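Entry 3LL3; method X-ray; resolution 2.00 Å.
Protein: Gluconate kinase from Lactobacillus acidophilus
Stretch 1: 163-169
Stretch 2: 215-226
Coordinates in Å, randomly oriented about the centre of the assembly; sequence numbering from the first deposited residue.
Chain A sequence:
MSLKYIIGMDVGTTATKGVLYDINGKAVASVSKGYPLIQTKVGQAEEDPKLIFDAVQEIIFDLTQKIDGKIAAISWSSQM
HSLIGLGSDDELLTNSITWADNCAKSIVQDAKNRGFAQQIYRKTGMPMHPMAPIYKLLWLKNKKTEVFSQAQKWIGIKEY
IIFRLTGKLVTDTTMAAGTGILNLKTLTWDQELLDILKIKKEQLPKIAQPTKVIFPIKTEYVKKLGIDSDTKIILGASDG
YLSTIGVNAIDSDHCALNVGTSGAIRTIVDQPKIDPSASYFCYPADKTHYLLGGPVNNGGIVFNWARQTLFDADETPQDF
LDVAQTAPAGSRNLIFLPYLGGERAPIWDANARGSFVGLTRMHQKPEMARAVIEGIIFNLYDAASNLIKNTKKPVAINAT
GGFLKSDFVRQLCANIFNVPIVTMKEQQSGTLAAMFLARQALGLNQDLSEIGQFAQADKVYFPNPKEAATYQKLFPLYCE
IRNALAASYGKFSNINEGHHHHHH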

ATOM      1  N   PHE A 163      -5.908  19.390  44.570  1.00 28.96           N
ATOM      2  CA  PHE A 163      -7.043  19.785  45.391  1.00 29.88           C
ATOM      3  C   PHE A 163      -7.134  18.857  46.591  1.00 32.10           C
ATOM      4  O   PHE A 163      -7.340  19.303  47.722  1.00 32.02           O
ATOM      5  N   ARG A 164      -6.959  17.563  46.346  1.00 30.11           N
ATOM      6  CA  ARG A 164      -7.022  16.606  47.431  1.00 32.57           C
ATOM      7  C   ARG A 164      -5.946  16.939  48.455  1.00 33.21           C
ATOM      8  O   ARG A 164      -6.191  16.856  49.655  1.00 36.03           O
ATOM      9  N   LEU A 165      -4.766  17.349  47.986  1.00 30.38           N
ATOM     10  CA  LEU A 165      -3.645  17.618  48.896  1.00 31.89           C
ATOM     11  C   LEU A 165      -3.730  18.928  49.699  1.00 33.77           C
ATOM     12  O   LEU A 165      -3.264  18.983  50.843  1.00 33.83           O
ATOM     13  N   THR A 166      -4.302  19.976  49.102  1.00 31.44           N
ATOM     14  CA  THR A 166      -4.230  21.313  49.683  1.00 33.42           C
ATOM     15  C   THR A 166      -5.583  21.977  49.869  1.00 34.12           C
ATOM     16  O   THR A 166      -5.657  23.049  50.460  1.00 35.07           O
ATOM     17  N   GLY A 167      -6.640  21.382  49.322  1.00 32.34           N
ATOM     18  CA  GLY A 167      -7.946  22.013  49.357  1.00 32.01           C
ATOM     19  C   GLY A 167      -8.048  23.218  48.427  1.00 36.01           C
ATOM     20  O   GLY A 167      -9.027  23.959  48.469  1.00 33.53           O
ATOM     21  N   LYS A 168      -7.043  23.416  47.577  1.00 34.41           N
ATOM     22  CA  LYS A 168      -7.080  24.505  46.601  1.00 31.43           C
ATOM     23  C   LYS A 168      -7.315  23.989  45.170  1.00 31.28           C
ATOM     24  O   LYS A 168      -6.878  22.896  44.812  1.00 31.21           O
ATOM     25  N   LEU A 169      -8.041  24.770  44.379  1.00 26.93           N
ATOM     26  CA  LEU A 169      -8.315  24.449  42.989  1.00 31.71           C
ATOM     27  C   LEU A 169      -7.603  25.445  42.096  1.00 31.38           C
ATOM     28  O   LEU A 169      -8.107  26.544  41.865  1.00 30.12           O
ATOM     29  N   PHE A 215       0.182  26.137  48.881  1.00 38.03           N
ATOM     30  CA  PHE A 215       0.504  25.896  50.282  1.00 39.84           C
ATOM     31  C   PHE A 215      -0.724  26.216  51.132  1.00 43.62           C
ATOM     32  O   PHE A 215      -1.509  27.099  50.774  1.00 45.67           O
ATOM     33  N   PRO A 216      -0.913  25.493  52.251  1.00 41.92           N
ATOM     34  CA  PRO A 216      -0.108  24.357  52.695  1.00 40.35           C
ATOM     35  C   PRO A 216      -0.746  23.042  52.307  1.00 37.55           C
ATOM     36  O   PRO A 216      -1.895  23.018  51.894  1.00 36.59           O
ATOM     37  N   ILE A 217       0.004  21.958  52.463  1.00 36.49           N
ATOM     38  CA  ILE A 217      -0.541  20.618  52.344  1.00 35.61           C
ATOM     39  C   ILE A 217      -1.268  20.297  53.644  1.00 38.72           C
ATOM     40  O   ILE A 217      -0.837  20.728  54.719  1.00 38.08           O
ATOM     41  N   LYS A 218      -2.370  19.561  53.549  1.00 37.13           N
ATOM     42  CA  LYS A 218      -3.165  19.217  54.727  1.00 40.30           C
ATOM     43  C   LYS A 218      -2.410  18.235  55.629  1.00 41.04           C
ATOM     44  O   LYS A 218      -1.799  17.285  55.130  1.00 37.43           O
ATOM     45  N   THR A 219      -2.457  18.462  56.949  1.00 38.71           N
ATOM     46  CA  THR A 219      -1.676  17.663  57.900  1.00 39.17           C
ATOM     47  C   THR A 219      -1.867  16.184  57.671  1.00 39.11           C
ATOM     48  O   THR A 219      -0.933  15.407  57.782  1.00 40.14           O
ATOM     49  N   GLU A 220      -3.101  15.799  57.391  1.00 40.39           N
ATOM     50  CA  GLU A 220      -3.411  14.409  57.093  1.00 43.16           C
ATOM     51  C   GLU A 220      -2.408  13.824  56.111  1.00 43.92           C
ATOM     52  O   GLU A 220      -1.805  12.781  56.366  1.00 43.76           O
ATOM     53  N   TYR A 221      -2.239  14.498  54.979  1.00 42.59           N
ATOM     54  CA  TYR A 221      -1.390  13.971  53.919  1.00 42.39           C
ATOM     55  C   TYR A 221       0.087  14.217  54.175  1.00 42.71           C
ATOM     56  O   TYR A 221       0.929  13.609  53.527  1.00 46.00           O
ATOM     57  N   VAL A 222       0.407  15.086  55.131  1.00 43.64           N
ATOM     58  CA  VAL A 222       1.804  15.282  55.515  1.00 43.01           C
ATOM     59  C   VAL A 222       2.325  14.010  56.154  1.00 45.51           C
ATOM     60  O   VAL A 222       3.468  13.587  55.925  1.00 42.62           O
ATOM     61  N   LYS A 223       1.465  13.403  56.963  1.00 45.06           N
ATOM     62  CA  LYS A 223       1.780  12.141  57.606  1.00 46.40           C
ATOM     63  C   LYS A 223       1.799  11.021  56.571  1.00 44.63           C
ATOM     64  O   LYS A 223       2.772  10.279  56.471  1.00 46.75           O
ATOM     65  N   LYS A 224       0.720  10.906  55.801  1.00 44.40           N
ATOM     66  CA  LYS A 224       0.553   9.785  54.884  1.00 43.29           C
ATOM     67  C   LYS A 224       1.655   9.731  53.832  1.00 44.79           C
ATOM     68  O   LYS A 224       2.035   8.650  53.392  1.00 46.22           O
ATOM     69  N   LEU A 225       2.151  10.895  53.421  1.00 43.00           N
ATOM     70  CA  LEU A 225       3.140  10.963  52.354  1.00 42.02           C
ATOM     71  C   LEU A 225       4.575  10.872  52.887  1.00 41.40           C
ATOM     72  O   LEU A 225       5.516  10.620  52.136  1.00 38.85           O
ATOM     73  N   GLY A 226       4.745  11.083  54.185  1.00 40.92           N
ATOM     74  CA  GLY A 226       6.051  10.933  54.789  1.00 38.71           C
ATOM     75  C   GLY A 226       6.879  12.187  54.642  1.00 38.11           C
ATOM     76  O   GLY A 226       8.110  12.126  54.597  1.00 39.08           O
TER

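The end of one helix packs against a loop and the short helix that follows it in a small, mixed contact, in which a few hydrogen bonds, most of them to backbone carbonyls, flank a compact apolar cluster around Leu165. The backbones meet at Thr166 and Ile217, whose CA atoms lie 4.6 Å apart. Next to this point Lys218 N, at the N-cap position of the second helix, donates to Leu165 O at 2.9 Å with nearly linear geometry; Ile217 CA approaches the same carbonyl, Leu165 O, at 3.5 Å in a CA-H...O contact.

The CA-to-CB bond of Leu165 points away from the second stretch, but its m,t rotamer brings the end of the side chain back, so that Leu165 CD2 lies 3.8 Å from Tyr221 CB and 3.9 Å from Leu225 CD1. Tyr221 (chi1 m) and Leu225 (m,t) both point toward the first stretch, and all three side chains are buried. Thr166, in the p rotamer, sets its CB 3.5 Å from Pro216 O, while its OG1 accepts a hydrogen bond of 3.0 Å from Lys168 N, tying down the turn that follows the helix.

Longer polar side chains extend the contact. Arg164 starts out sideways, yet successive m torsions at chi1 to chi3 carry its guanidinium to the tyrosine hydroxyl, where Arg164 NH2 donates to Tyr221 OH at 3.2 Å, near the guanidinium plane. Lys168 points toward the second stretch and reaches out in an m,t,t,p conformation; its NZ donates to Phe215 O at 3.0 Å. Lys218 (m,t,m,t) also points inward, laying its CE 3.3 Å from Arg164 O. Beyond it, water 1 donates to Phe163 O at 3.1 Å and accepts a weak hydrogen bond from Lys218 NZ at 3.5 Å, bridging the two stretches.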

ATOM      1  CB  PHE A 163      -8.336  19.740  44.587  1.00 30.27           C
ATOM      2  CG  PHE A 163      -9.567  20.006  45.406  1.00 32.95           C
ATOM      3  CD1 PHE A 163      -9.723  21.210  46.072  1.00 32.26           C
ATOM      4  CD2 PHE A 163     -10.569  19.051  45.505  1.00 35.40           C
ATOM      5  CE1 PHE A 163     -10.865  21.466  46.830  1.00 38.14           C
ATOM      6  CE2 PHE A 163     -11.727  19.302  46.263  1.00 37.14           C
ATOM      7  CZ  PHE A 163     -11.867  20.507  46.923  1.00 38.75           C
ATOM      8  CB  ARG A 164      -6.872  15.174  46.918  1.00 32.94           C
ATOM      9  CG  ARG A 164      -8.080  14.655  46.138  1.00 34.28           C
ATOM     10  CD  ARG A 164      -9.257  14.299  47.053  1.00 35.49           C
ATOM     11  NE  ARG A 164      -8.892  13.303  48.054  1.00 35.16           N
ATOM     12  CZ  ARG A 164      -8.879  11.988  47.850  1.00 37.66           C
ATOM     13  NH1 ARG A 164      -9.224  11.489  46.674  1.00 37.30           N
ATOM     14  NH2 ARG A 164      -8.504  11.168  48.826  1.00 40.30           N
ATOM     15  CB  LEU A 165      -2.302  17.550  48.149  1.00 29.34           C
ATOM     16  CG  LEU A 165      -1.888  16.168  47.657  1.00 28.97           C
ATOM     17  CD1 LEU A 165      -0.661  16.279  46.734  1.00 27.71           C
ATOM     18  CD2 LEU A 165      -1.593  15.237  48.823  1.00 30.85           C
ATOM     19  CB  THR A 166      -3.433  22.278  48.788  1.00 33.80           C
ATOM     20  OG1 THR A 166      -4.158  22.502  47.567  1.00 31.14           O
ATOM     21  CG2 THR A 166      -2.034  21.731  48.488  1.00 32.29           C
ATOM     22  CB  LYS A 168      -5.813  25.355  46.696  1.00 33.80           C
ATOM     23  CG  LYS A 168      -5.700  26.128  48.017  1.00 37.06           C
ATOM     24  CD  LYS A 168      -4.474  27.033  48.072  1.00 39.10           C
ATOM     25  CE  LYS A 168      -4.592  28.041  49.219  1.00 43.09           C
ATOM     26  NZ  LYS A 168      -4.494  27.399  50.565  1.00 41.51           N
ATOM     27  CB  LEU A 169      -9.814  24.508  42.695  1.00 30.72           C
ATOM     28  CG  LEU A 169     -10.607  23.210  42.822  1.00 35.21           C
ATOM     29  CD1 LEU A 169     -12.057  23.411  42.357  1.00 38.23           C
ATOM     30  CD2 LEU A 169      -9.952  22.116  42.016  1.00 34.68           C
ATOM     31  CB  PHE A 215       1.660  26.821  50.687  1.00 43.91           C
ATOM     32  CG  PHE A 215       2.431  26.366  51.908  1.00 46.72           C
ATOM     33  CD1 PHE A 215       3.404  25.376  51.810  1.00 43.57           C
ATOM     34  CD2 PHE A 215       2.207  26.957  53.153  1.00 48.47           C
ATOM     35  CE1 PHE A 215       4.124  24.966  52.935  1.00 44.66           C
ATOM     36  CE2 PHE A 215       2.931  26.553  54.283  1.00 46.87           C
ATOM     37  CZ  PHE A 215       3.884  25.559  54.175  1.00 45.76           C
ATOM     38  CB  PRO A 216      -0.153  24.474  54.227  1.00 41.89           C
ATOM     39  CG  PRO A 216      -1.068  25.657  54.540  1.00 43.57           C
ATOM     40  CD  PRO A 216      -1.849  25.918  53.303  1.00 43.99           C
ATOM     41  CB  ILE A 217       0.588  19.595  52.125  1.00 37.30           C
ATOM     42  CG1 ILE A 217       1.300  19.867  50.794  1.00 35.74           C
ATOM     43  CG2 ILE A 217       0.051  18.172  52.178  1.00 36.52           C
ATOM     44  CD1 ILE A 217       2.494  18.961  50.531  1.00 34.60           C
ATOM     45  CB  LYS A 218      -4.524  18.653  54.307  1.00 39.07           C
ATOM     46  CG  LYS A 218      -5.388  19.650  53.535  1.00 39.31           C
ATOM     47  CD  LYS A 218      -6.864  19.237  53.503  1.00 48.05           C
ATOM     48  CE  LYS A 218      -7.116  18.053  52.566  1.00 49.02           C
ATOM     49  NZ  LYS A 218      -8.533  17.558  52.638  1.00 49.29           N
ATOM     50  CB  THR A 219      -2.052  17.895  59.388  1.00 42.18           C
ATOM     51  OG1 THR A 219      -2.624  19.194  59.577  1.00 47.46           O
ATOM     52  CG2 THR A 219      -0.820  17.737  60.258  1.00 41.82           C
ATOM     53  CB  GLU A 220      -4.808  14.308  56.499  1.00 43.14           C
ATOM     54  CG  GLU A 220      -5.151  12.950  55.928  1.00 46.60           C
ATOM     55  CD  GLU A 220      -6.561  12.927  55.383  1.00 48.60           C
ATOM     56  OE1 GLU A 220      -7.236  13.975  55.481  1.00 51.32           O
ATOM     57  OE2 GLU A 220      -6.996  11.875  54.862  1.00 51.38           O
ATOM     58  CB  TYR A 221      -1.829  14.509  52.553  1.00 40.39           C
ATOM     59  CG  TYR A 221      -3.193  14.017  52.179  1.00 39.66           C
ATOM     60  CD1 TYR A 221      -3.404  12.681  51.878  1.00 41.19           C
ATOM     61  CD2 TYR A 221      -4.280  14.875  52.164  1.00 38.93           C
ATOM     62  CE1 TYR A 221      -4.662  12.215  51.558  1.00 40.06           C
ATOM     63  CE2 TYR A 221      -5.539  14.420  51.842  1.00 41.03           C
ATOM     64  CZ  TYR A 221      -5.727  13.090  51.541  1.00 40.21           C
ATOM     65  OH  TYR A 221      -6.987  12.629  51.224  1.00 40.17           O
ATOM     66  CB  VAL A 222       1.975  16.430  56.520  1.00 43.37           C
ATOM     67  CG1 VAL A 222       3.343  16.351  57.183  1.00 40.61           C
ATOM     68  CG2 VAL A 222       1.785  17.769  55.821  1.00 44.41           C
ATOM     69  CB  LYS A 223       0.736  11.835  58.685  1.00 48.24           C
ATOM     70  CG  LYS A 223       0.358  13.049  59.528  1.00 48.01           C
ATOM     71  CD  LYS A 223      -0.860  12.781  60.423  1.00 53.14           C
ATOM     72  CE  LYS A 223      -1.148  13.981  61.337  1.00 55.38           C
ATOM     73  NZ  LYS A 223       0.021  14.340  62.212  1.00 58.46           N
ATOM     74  CB  LYS A 224      -0.810   9.836  54.184  1.00 44.23           C
ATOM     75  CG  LYS A 224      -2.009   9.590  55.096  1.00 45.47           C
ATOM     76  CD  LYS A 224      -3.275   9.345  54.290  1.00 46.74           C
ATOM     77  CE  LYS A 224      -4.523   9.422  55.173  1.00 46.41           C
ATOM     78  NZ  LYS A 224      -5.746   8.914  54.479  1.00 50.00           N
ATOM     79  CB  LEU A 225       2.955  12.240  51.534  1.00 41.45           C
ATOM     80  CG  LEU A 225       1.600  12.474  50.869  1.00 42.88           C
ATOM     81  CD1 LEU A 225       1.752  13.517  49.784  1.00 40.06           C
ATOM     82  CD2 LEU A 225       1.013  11.189  50.290  1.00 42.10           C
TER
HETATM   83  O   HOH W   1      -9.682  18.505  49.506  1.00 37.86           O